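Local structure of plasmid Partition par B protein (Enterobacteria phage P1, 1ZX4) at residues C[43-55]-C[65-77]. The protein binds the cis-acting DNA partition site of the P1 plasmid and controls partitioning of plasmid copies at cell division. Numbering follows the deposited sequence.
Sequences RALQAASAPEELV and TFSDYKTLCAVGD. With nucleotides of chain B.
F66 and R43 owe their meeting to two first torsions: chi1 of 162° turns the phenyl ring opposite the amide nitrogen of F66 and carries it to the helix of R43, while R43 CG stands anti to the carbonyl carbon (chi1 -66°) and the chain runs extended to NE, crossing F66 at about a right angle. The evidence for a CH-pi contact is R43 CG over the face, 4.2 Å from the F66 ring centroid and 27° off its normal; Q46 CB meets the ring edge. Beyond the ring, R43 NH1 gives N7 of DG18 of chain B a nearly straight hydrogen bond (2.8 Å); NH2 is modelled too close to O6 for that distance to be trusted. The C7 methyl of DT17 of chain B covers one guanidinium face.

The axes of helices 43-48 and 66-77 approach to 9.0 Å. A47 CB sits over one face of Y69, whereas A50 CB and V55 CG2 reach its edge. Farther along, L54 CB rests on the CD1 branch of L72, V55 CG2 meets L72 CD2 (3.5 Å), and P51 CG lies on G76 CA. R11 of helix 10-22 hydrogen-bonds A47 O through NE and A50 O through NH2. In this DNA-binding C-terminal part of ParB, the NH1-N7 bond is consistent with major-groove reading by helix 38-48, as expected of the recognition helix of a helix-turn-helix motif.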
ATOM      1  N   ARG C  43      40.574   6.575  13.068  1.00 66.88           N
ATOM      2  CA  ARG C  43      39.953   6.990  11.818  1.00 61.52           C
ATOM      3  C   ARG C  43      39.593   5.808  10.904  1.00 60.27           C
ATOM      4  O   ARG C  43      38.443   5.681  10.473  1.00 62.42           O
ATOM      5  CB  ARG C  43      40.900   7.976  11.110  1.00 58.95           C
ATOM      6  CG  ARG C  43      41.119   9.340  11.853  1.00 58.18           C
ATOM      7  CD  ARG C  43      42.358  10.132  11.299  1.00 57.10           C
ATOM      8  NE  ARG C  43      42.653  11.391  12.001  1.00 42.61           N
ATOM      9  CZ  ARG C  43      43.876  11.944  12.103  1.00 48.81           C
ATOM     10  NH1 ARG C  43      44.978  11.390  11.555  1.00 33.14           N
ATOM     11  NH2 ARG C  43      44.015  13.058  12.807  1.00 44.96           N
ATOM     12  N   ALA C  44      40.550   4.933  10.616  1.00 54.16           N
ATOM     13  CA  ALA C  44      40.265   3.791   9.756  1.00 55.38           C
ATOM     14  C   ALA C  44      39.088   2.925  10.257  1.00 62.70           C
ATOM     15  O   ALA C  44      38.296   2.424   9.443  1.00 62.77           O
ATOM     16  CB  ALA C  44      41.504   2.950   9.600  1.00 49.96           C
ATOM     17  N   LEU C  45      38.980   2.728  11.580  1.00 66.91           N
ATOM     18  CA  LEU C  45      37.875   1.946  12.154  1.00 63.60           C
ATOM     19  C   LEU C  45      36.658   2.867  12.189  1.00 66.51           C
ATOM     20  O   LEU C  45      35.552   2.495  11.763  1.00 69.26           O
ATOM     21  CB  LEU C  45      38.210   1.449  13.565  1.00 56.33           C
ATOM     22  CG  LEU C  45      39.414   0.511  13.685  1.00 56.48           C
ATOM     23  CD1 LEU C  45      39.847   0.534  15.129  1.00 58.49           C
ATOM     24  CD2 LEU C  45      39.119  -0.918  13.240  1.00 49.76           C
ATOM     25  N   GLN C  46      36.867   4.090  12.667  1.00 68.26           N
ATOM     26  CA  GLN C  46      35.774   5.049  12.723  1.00 70.81           C
ATOM     27  C   GLN C  46      35.021   5.004  11.400  1.00 74.97           C
ATOM     28  O   GLN C  46      33.794   4.997  11.388  1.00 78.32           O
ATOM     29  CB  GLN C  46      36.307   6.448  12.970  1.00 65.67           C
ATOM     30  CG  GLN C  46      35.311   7.339  13.649  1.00 73.61           C
ATOM     31  CD  GLN C  46      36.002   8.465  14.420  1.00 83.36           C
ATOM     32  OE1 GLN C  46      37.024   8.237  15.073  1.00 83.76           O
ATOM     33  NE2 GLN C  46      35.442   9.679  14.357  1.00 84.45           N
ATOM     34  N   ALA C  47      35.765   4.947  10.293  1.00 76.75           N
ATOM     35  CA  ALA C  47      35.173   4.886   8.961  1.00 77.45           C
ATOM     36  C   ALA C  47      34.606   3.515   8.665  1.00 80.12           C
ATOM     37  O   ALA C  47      33.501   3.404   8.151  1.00 81.79           O
ATOM     38  CB  ALA C  47      36.204   5.232   7.916  1.00 81.56           C
ATOM     39  N   ALA C  48      35.367   2.469   8.982  1.00 82.23           N
ATOM     40  CA  ALA C  48      34.937   1.095   8.727  1.00 84.19           C
ATOM     41  C   ALA C  48      33.678   0.751   9.508  1.00 84.55           C
ATOM     42  O   ALA C  48      33.186  -0.377   9.438  1.00 84.24           O
ATOM     43  CB  ALA C  48      36.062   0.113   9.073  1.00 85.55           C
ATOM     44  N   SER C  49      33.164   1.736  10.241  1.00 83.39           N
ATOM     45  CA  SER C  49      31.955   1.566  11.039  1.00 84.20           C
ATOM     46  C   SER C  49      30.761   2.226  10.371  1.00 85.27           C
ATOM     47  O   SER C  49      29.630   1.967  10.741  1.00 86.39           O
ATOM     48  CB  SER C  49      32.120   2.215  12.404  1.00 84.91           C
ATOM     49  OG  SER C  49      31.525   3.507  12.394  1.00 87.61           O
ATOM     50  N   ALA C  50      31.017   3.103   9.409  1.00 87.65           N
ATOM     51  CA  ALA C  50      29.946   3.813   8.725  1.00 86.00           C
ATOM     52  C   ALA C  50      28.868   2.861   8.230  1.00 85.22           C
ATOM     53  O   ALA C  50      29.165   1.827   7.640  1.00 84.80           O
ATOM     54  CB  ALA C  50      30.512   4.614   7.574  1.00 86.70           C
ATOM     55  N   PRO C  51      27.595   3.219   8.458  1.00 85.27           N
ATOM     56  CA  PRO C  51      26.393   2.469   8.084  1.00 84.81           C
ATOM     57  C   PRO C  51      26.436   1.937   6.670  1.00 86.25           C
ATOM     58  O   PRO C  51      26.081   2.639   5.728  1.00 89.66           O
ATOM     59  CB  PRO C  51      25.281   3.498   8.246  1.00 84.59           C
ATOM     60  CG  PRO C  51      25.789   4.382   9.315  1.00 85.38           C
ATOM     61  CD  PRO C  51      27.225   4.564   8.928  1.00 87.31           C
ATOM     62  N   GLU C  52      26.870   0.699   6.518  1.00 85.76           N
ATOM     63  CA  GLU C  52      26.930   0.085   5.203  1.00 85.34           C
ATOM     64  C   GLU C  52      25.850   0.658   4.255  1.00 84.05           C
ATOM     65  O   GLU C  52      26.143   1.095   3.138  1.00 82.36           O
ATOM     66  CB  GLU C  52      26.719  -1.414   5.370  1.00 88.12           C
ATOM     67  CG  GLU C  52      27.292  -1.967   6.663  1.00 91.15           C
ATOM     68  CD  GLU C  52      28.542  -2.768   6.413  1.00 97.99           C
ATOM     69  OE1 GLU C  52      28.481  -3.723   5.615  1.00103.14           O
ATOM     70  OE2 GLU C  52      29.595  -2.454   6.996  1.00103.02           O
ATOM     71  N   GLU C  53      24.603   0.660   4.725  1.00 82.80           N
ATOM     72  CA  GLU C  53      23.456   1.135   3.953  1.00 81.80           C
ATOM     73  C   GLU C  53      23.686   2.475   3.288  1.00 83.01           C
ATOM     74  O   GLU C  53      23.597   2.609   2.065  1.00 81.32           O
ATOM     75  CB  GLU C  53      22.219   1.224   4.846  1.00 82.87           C
ATOM     76  CG  GLU C  53      21.704  -0.125   5.335  1.00 90.39           C
ATOM     77  CD  GLU C  53      22.153  -0.485   6.753  1.00 95.45           C
ATOM     78  OE1 GLU C  53      23.372  -0.502   7.034  1.00 98.23           O
ATOM     79  OE2 GLU C  53      21.271  -0.764   7.591  1.00 99.57           O
ATOM     80  N   LEU C  54      23.963   3.480   4.105  1.00 85.50           N
ATOM     81  CA  LEU C  54      24.219   4.812   3.588  1.00 86.54           C
ATOM     82  C   LEU C  54      25.425   4.773   2.646  1.00 88.25           C
ATOM     83  O   LEU C  54      25.339   5.197   1.495  1.00 86.60           O
ATOM     84  CB  LEU C  54      24.468   5.773   4.749  1.00 83.86           C
ATOM     85  CG  LEU C  54      23.246   5.942   5.650  1.00 83.05           C
ATOM     86  CD1 LEU C  54      23.564   6.876   6.805  1.00 87.10           C
ATOM     87  CD2 LEU C  54      22.109   6.496   4.839  1.00 83.25           C
ATOM     88  N   VAL C  55      26.545   4.249   3.131  1.00 89.96           N
ATOM     89  CA  VAL C  55      27.743   4.172   2.306  1.00 92.15           C
ATOM     90  C   VAL C  55      27.380   3.713   0.899  1.00 95.17           C
ATOM     91  O   VAL C  55      27.903   4.238  -0.090  1.00 97.78           O
ATOM     92  CB  VAL C  55      28.796   3.172   2.888  1.00 88.83           C
ATOM     93  CG1 VAL C  55      29.986   3.044   1.936  1.00 80.38           C
ATOM     94  CG2 VAL C  55      29.267   3.642   4.254  1.00 85.30           C
ATOM     95  N   THR C  65      34.816  11.242   1.768  1.00100.32           N
ATOM     96  CA  THR C  65      35.875  11.573   2.705  1.00104.02           C
ATOM     97  C   THR C  65      35.522  11.058   4.078  1.00105.19           C
ATOM     98  O   THR C  65      34.349  10.879   4.394  1.00107.32           O
ATOM     99  CB  THR C  65      36.081  13.099   2.813  1.00105.67           C
ATOM    100  OG1 THR C  65      37.294  13.461   2.140  1.00105.46           O
ATOM    101  CG2 THR C  65      36.145  13.560   4.292  1.00108.05           C
ATOM    102  N   PHE C  66      36.536  10.844   4.905  1.00105.47           N
ATOM    103  CA  PHE C  66      36.321  10.366   6.261  1.00103.49           C
ATOM    104  C   PHE C  66      35.357  11.252   7.042  1.00100.95           C
ATOM    105  O   PHE C  66      34.343  10.777   7.527  1.00104.07           O
ATOM    106  CB  PHE C  66      37.684  10.245   6.968  1.00103.82           C
ATOM    107  CG  PHE C  66      37.595  10.171   8.456  1.00102.29           C
ATOM    108  CD1 PHE C  66      37.518  11.334   9.207  1.00100.47           C
ATOM    109  CD2 PHE C  66      37.560   8.944   9.110  1.00104.41           C
ATOM    110  CE1 PHE C  66      37.407  11.293  10.591  1.00101.49           C
ATOM    111  CE2 PHE C  66      37.450   8.886  10.505  1.00105.04           C
ATOM    112  CZ  PHE C  66      37.374  10.070  11.246  1.00103.37           C
ATOM    113  N   SER C  67      35.643  12.545   7.145  1.00 97.18           N
ATOM    114  CA  SER C  67      34.771  13.461   7.892  1.00 95.93           C
ATOM    115  C   SER C  67      33.317  13.254   7.494  1.00 95.10           C
ATOM    116  O   SER C  67      32.392  13.418   8.302  1.00 90.67           O
ATOM    117  CB  SER C  67      35.179  14.920   7.667  1.00 98.88           C
ATOM    118  OG  SER C  67      35.178  15.645   8.897  1.00 99.96           O
ATOM    119  N   ASP C  68      33.149  12.813   6.254  1.00 96.55           N
ATOM    120  CA  ASP C  68      31.827  12.588   5.697  1.00 96.00           C
ATOM    121  C   ASP C  68      31.330  11.373   6.424  1.00 93.32           C
ATOM    122  O   ASP C  68      30.285  11.386   7.067  1.00 92.50           O
ATOM    123  CB  ASP C  68      31.937  12.330   4.193  1.00102.12           C
ATOM    124  CG  ASP C  68      32.552  13.499   3.454  1.00107.56           C
ATOM    125  OD1 ASP C  68      32.233  14.640   3.869  1.00106.35           O
ATOM    126  OD2 ASP C  68      33.322  13.281   2.478  1.00107.68           O
ATOM    127  N   TYR C  69      32.139  10.325   6.342  1.00 90.58           N
ATOM    128  CA  TYR C  69      31.854   9.064   7.021  1.00 84.92           C
ATOM    129  C   TYR C  69      31.489   9.336   8.480  1.00 86.69           C
ATOM    130  O   TYR C  69      30.497   8.835   8.993  1.00 89.71           O
ATOM    131  CB  TYR C  69      33.077   8.166   7.028  1.00 78.17           C
ATOM    132  CG  TYR C  69      33.351   7.394   5.775  1.00 74.83           C
ATOM    133  CD1 TYR C  69      32.632   6.254   5.470  1.00 75.17           C
ATOM    134  CD2 TYR C  69      34.408   7.735   4.953  1.00 77.22           C
ATOM    135  CE1 TYR C  69      32.972   5.446   4.377  1.00 76.64           C
ATOM    136  CE2 TYR C  69      34.755   6.944   3.851  1.00 79.90           C
ATOM    137  CZ  TYR C  69      34.036   5.787   3.569  1.00 76.79           C
ATOM    138  OH  TYR C  69      34.408   4.945   2.523  1.00 70.41           O
ATOM    139  N   LYS C  70      32.323  10.116   9.153  1.00 89.07           N
ATOM    140  CA  LYS C  70      32.091  10.482  10.537  1.00 93.26           C
ATOM    141  C   LYS C  70      30.649  10.969  10.730  1.00 95.76           C
ATOM    142  O   LYS C  70      30.026  10.647  11.742  1.00 96.74           O
ATOM    143  CB  LYS C  70      33.053  11.588  10.948  1.00 98.02           C
ATOM    144  CG  LYS C  70      33.336  11.637  12.439  1.00104.94           C
ATOM    145  CD  LYS C  70      33.685  13.060  12.904  1.00111.62           C
ATOM    146  CE  LYS C  70      34.766  13.732  12.042  1.00113.15           C
ATOM    147  NZ  LYS C  70      35.029  15.139  12.482  1.00113.50           N
ATOM    148  N   THR C  71      30.131  11.748   9.771  1.00 98.40           N
ATOM    149  CA  THR C  71      28.750  12.272   9.825  1.00 98.17           C
ATOM    150  C   THR C  71      27.780  11.272   9.180  1.00 96.75           C
ATOM    151  O   THR C  71      26.572  11.341   9.393  1.00 96.69           O
ATOM    152  CB  THR C  71      28.579  13.652   9.085  1.00 98.93           C
ATOM    153  OG1 THR C  71      28.040  13.438   7.771  1.00 97.52           O
ATOM    154  CG2 THR C  71      29.919  14.384   8.960  1.00101.59           C
ATOM    155  N   LEU C  72      28.318  10.361   8.374  1.00 92.46           N
ATOM    156  CA  LEU C  72      27.521   9.339   7.726  1.00 88.35           C
ATOM    157  C   LEU C  72      27.274   8.297   8.814  1.00 90.49           C
ATOM    158  O   LEU C  72      26.148   7.851   9.026  1.00 88.90           O
ATOM    159  CB  LEU C  72      28.312   8.722   6.580  1.00 86.13           C
ATOM    160  CG  LEU C  72      27.562   7.689   5.749  1.00 85.56           C
ATOM    161  CD1 LEU C  72      26.500   8.405   4.953  1.00 87.96           C
ATOM    162  CD2 LEU C  72      28.506   6.966   4.819  1.00 84.04           C
ATOM    163  N   CYS C  73      28.344   7.926   9.514  1.00 93.44           N
ATOM    164  CA  CYS C  73      28.265   6.955  10.596  1.00 98.77           C
ATOM    165  C   CYS C  73      27.585   7.639  11.781  1.00101.22           C
ATOM    166  O   CYS C  73      27.131   6.990  12.720  1.00102.94           O
ATOM    167  CB  CYS C  73      29.673   6.427  10.957  1.00 98.53           C
ATOM    168  SG  CYS C  73      30.262   6.930  12.597  1.00104.08           S
ATOM    169  N   ALA C  74      27.499   8.960  11.714  1.00104.46           N
ATOM    170  CA  ALA C  74      26.836   9.728  12.756  1.00107.62           C
ATOM    171  C   ALA C  74      25.328   9.649  12.518  1.00109.61           C
ATOM    172  O   ALA C  74      24.571   9.316  13.422  1.00110.39           O
ATOM    173  CB  ALA C  74      27.294  11.172  12.717  1.00108.97           C
ATOM    174  N   VAL C  75      24.901   9.958  11.294  1.00113.64           N
ATOM    175  CA  VAL C  75      23.483   9.899  10.920  1.00114.73           C
ATOM    176  C   VAL C  75      23.004   8.469  11.158  1.00116.00           C
ATOM    177  O   VAL C  75      21.858   8.233  11.541  1.00113.30           O
ATOM    178  CB  VAL C  75      23.281  10.266   9.420  1.00112.97           C
ATOM    179  CG1 VAL C  75      21.882   9.925   8.977  1.00110.35           C
ATOM    180  CG2 VAL C  75      23.533  11.744   9.211  1.00110.77           C
ATOM    181  N   GLY C  76      23.910   7.523  10.937  1.00119.39           N
ATOM    182  CA  GLY C  76      23.595   6.123  11.132  1.00124.40           C
ATOM    183  C   GLY C  76      22.974   5.836  12.484  1.00126.38           C
ATOM    184  O   GLY C  76      21.817   5.435  12.560  1.00127.01           O
ATOM    185  N   ASP C  77      23.730   6.046  13.556  1.00129.24           N
ATOM    186  CA  ASP C  77      23.207   5.783  14.891  1.00132.92           C
ATOM    187  C   ASP C  77      22.215   6.839  15.413  1.00135.36           C
ATOM    188  O   ASP C  77      21.370   6.526  16.254  1.00137.42           O
ATOM    189  CB  ASP C  77      24.365   5.579  15.885  1.00130.52           C
ATOM    190  CG  ASP C  77      25.244   6.806  16.029  1.00129.84           C
ATOM    191  OD1 ASP C  77      26.352   6.676  16.581  1.00130.64           O
ATOM    192  OD2 ASP C  77      24.834   7.900  15.608  1.00129.95           O
TER
ATOM    193  P    DT B  16      39.766  13.045   3.956  1.00 83.35           P
ATOM    194  OP1  DT B  16      39.306  11.797   3.296  1.00 76.35           O
ATOM    195  OP2  DT B  16      39.084  13.522   5.195  1.00 85.17           O
ATOM    196  O5'  DT B  16      41.305  12.916   4.297  1.00 71.40           O
ATOM    197  C5'  DT B  16      42.208  12.577   3.275  1.00 61.48           C
ATOM    198  C4'  DT B  16      43.611  12.574   3.814  1.00 60.80           C
ATOM    199  O4'  DT B  16      43.943  13.938   4.156  1.00 58.95           O
ATOM    200  C3'  DT B  16      43.818  11.744   5.084  1.00 63.96           C
ATOM    201  O3'  DT B  16      44.953  10.899   4.920  1.00 65.07           O
ATOM    202  C2'  DT B  16      44.056  12.784   6.173  1.00 61.85           C
ATOM    203  C1'  DT B  16      44.608  13.959   5.396  1.00 52.78           C
ATOM    204  N1   DT B  16      44.382  15.278   5.981  1.00 43.35           N
ATOM    205  C2   DT B  16      45.487  16.016   6.331  1.00 45.45           C
ATOM    206  O2   DT B  16      46.627  15.573   6.278  1.00 51.16           O
ATOM    207  N3   DT B  16      45.217  17.283   6.777  1.00 41.24           N
ATOM    208  C4   DT B  16      43.976  17.852   6.945  1.00 45.84           C
ATOM    209  O4   DT B  16      43.882  19.013   7.338  1.00 56.85           O
ATOM    210  C5   DT B  16      42.854  16.996   6.621  1.00 40.61           C
ATOM    211  C7   DT B  16      41.469  17.525   6.824  1.00 37.49           C
ATOM    212  C6   DT B  16      43.111  15.767   6.151  1.00 37.28           C
ATOM    213  P    DG B  18      49.653   9.183   9.862  1.00 68.19           P
ATOM    214  OP1  DG B  18      50.242   7.968   9.251  1.00 63.38           O
ATOM    215  OP2  DG B  18      48.296   9.134  10.455  1.00 65.82           O
ATOM    216  O5'  DG B  18      50.686   9.726  10.915  1.00 68.56           O
ATOM    217  C5'  DG B  18      51.955  10.152  10.477  1.00 69.20           C
ATOM    218  C4'  DG B  18      52.491  11.181  11.434  1.00 69.35           C
ATOM    219  O4'  DG B  18      51.550  12.277  11.495  1.00 72.09           O
ATOM    220  C3'  DG B  18      52.606  10.647  12.849  1.00 67.75           C
ATOM    221  O3'  DG B  18      53.806  11.113  13.422  1.00 76.09           O
ATOM    222  C2'  DG B  18      51.371  11.178  13.556  1.00 62.31           C
ATOM    223  C1'  DG B  18      51.064  12.457  12.809  1.00 58.67           C
ATOM    224  N9   DG B  18      49.648  12.750  12.684  1.00 50.55           N
ATOM    225  C8   DG B  18      48.654  11.876  12.326  1.00 48.97           C
ATOM    226  N7   DG B  18      47.468  12.429  12.302  1.00 47.55           N
ATOM    227  C5   DG B  18      47.703  13.752  12.660  1.00 47.43           C
ATOM    228  C6   DG B  18      46.799  14.846  12.785  1.00 49.39           C
ATOM    229  O6   DG B  18      45.580  14.840  12.616  1.00 54.95           O
ATOM    230  N1   DG B  18      47.456  16.034  13.141  1.00 38.62           N
ATOM    231  C2   DG B  18      48.820  16.139  13.344  1.00 45.25           C
ATOM    232  N2   DG B  18      49.287  17.359  13.654  1.00 41.73           N
ATOM    233  N3   DG B  18      49.671  15.114  13.242  1.00 46.16           N
ATOM    234  C4   DG B  18      49.046  13.964  12.896  1.00 46.83           C
ATOM    235  P    DT B  17      45.273   9.756   6.000  1.00 71.31           P
ATOM    236  OP1  DT B  17      45.186   8.434   5.321  1.00 67.94           O
ATOM    237  OP2  DT B  17      44.461  10.026   7.226  1.00 73.45           O
ATOM    238  O5'  DT B  17      46.783  10.079   6.342  1.00 62.81           O
ATOM    239  C5'  DT B  17      47.202  11.432   6.276  1.00 67.10           C
ATOM    240  C4'  DT B  17      48.440  11.631   7.103  1.00 65.64           C
ATOM    241  O4'  DT B  17      48.438  13.012   7.532  1.00 63.80           O
ATOM    242  C3'  DT B  17      48.351  10.806   8.369  1.00 68.37           C
ATOM    243  O3'  DT B  17      49.605  10.373   8.814  1.00 64.44           O
ATOM    244  C2'  DT B  17      47.748  11.744   9.385  1.00 73.80           C
ATOM    245  C1'  DT B  17      48.195  13.114   8.921  1.00 59.81           C
ATOM    246  N1   DT B  17      47.140  14.127   9.122  1.00 50.41           N
ATOM    247  C2   DT B  17      47.551  15.395   9.414  1.00 50.17           C
ATOM    248  O2   DT B  17      48.722  15.700   9.474  1.00 57.79           O
ATOM    249  N3   DT B  17      46.545  16.297   9.639  1.00 49.30           N
ATOM    250  C4   DT B  17      45.190  16.052   9.601  1.00 50.29           C
ATOM    251  O4   DT B  17      44.397  16.975   9.809  1.00 51.07           O
ATOM    252  C5   DT B  17      44.819  14.678   9.290  1.00 47.49           C
ATOM    253  C7   DT B  17      43.368  14.309   9.263  1.00 49.53           C
ATOM    254  C6   DT B  17      45.801  13.801   9.049  1.00 42.13           C
TER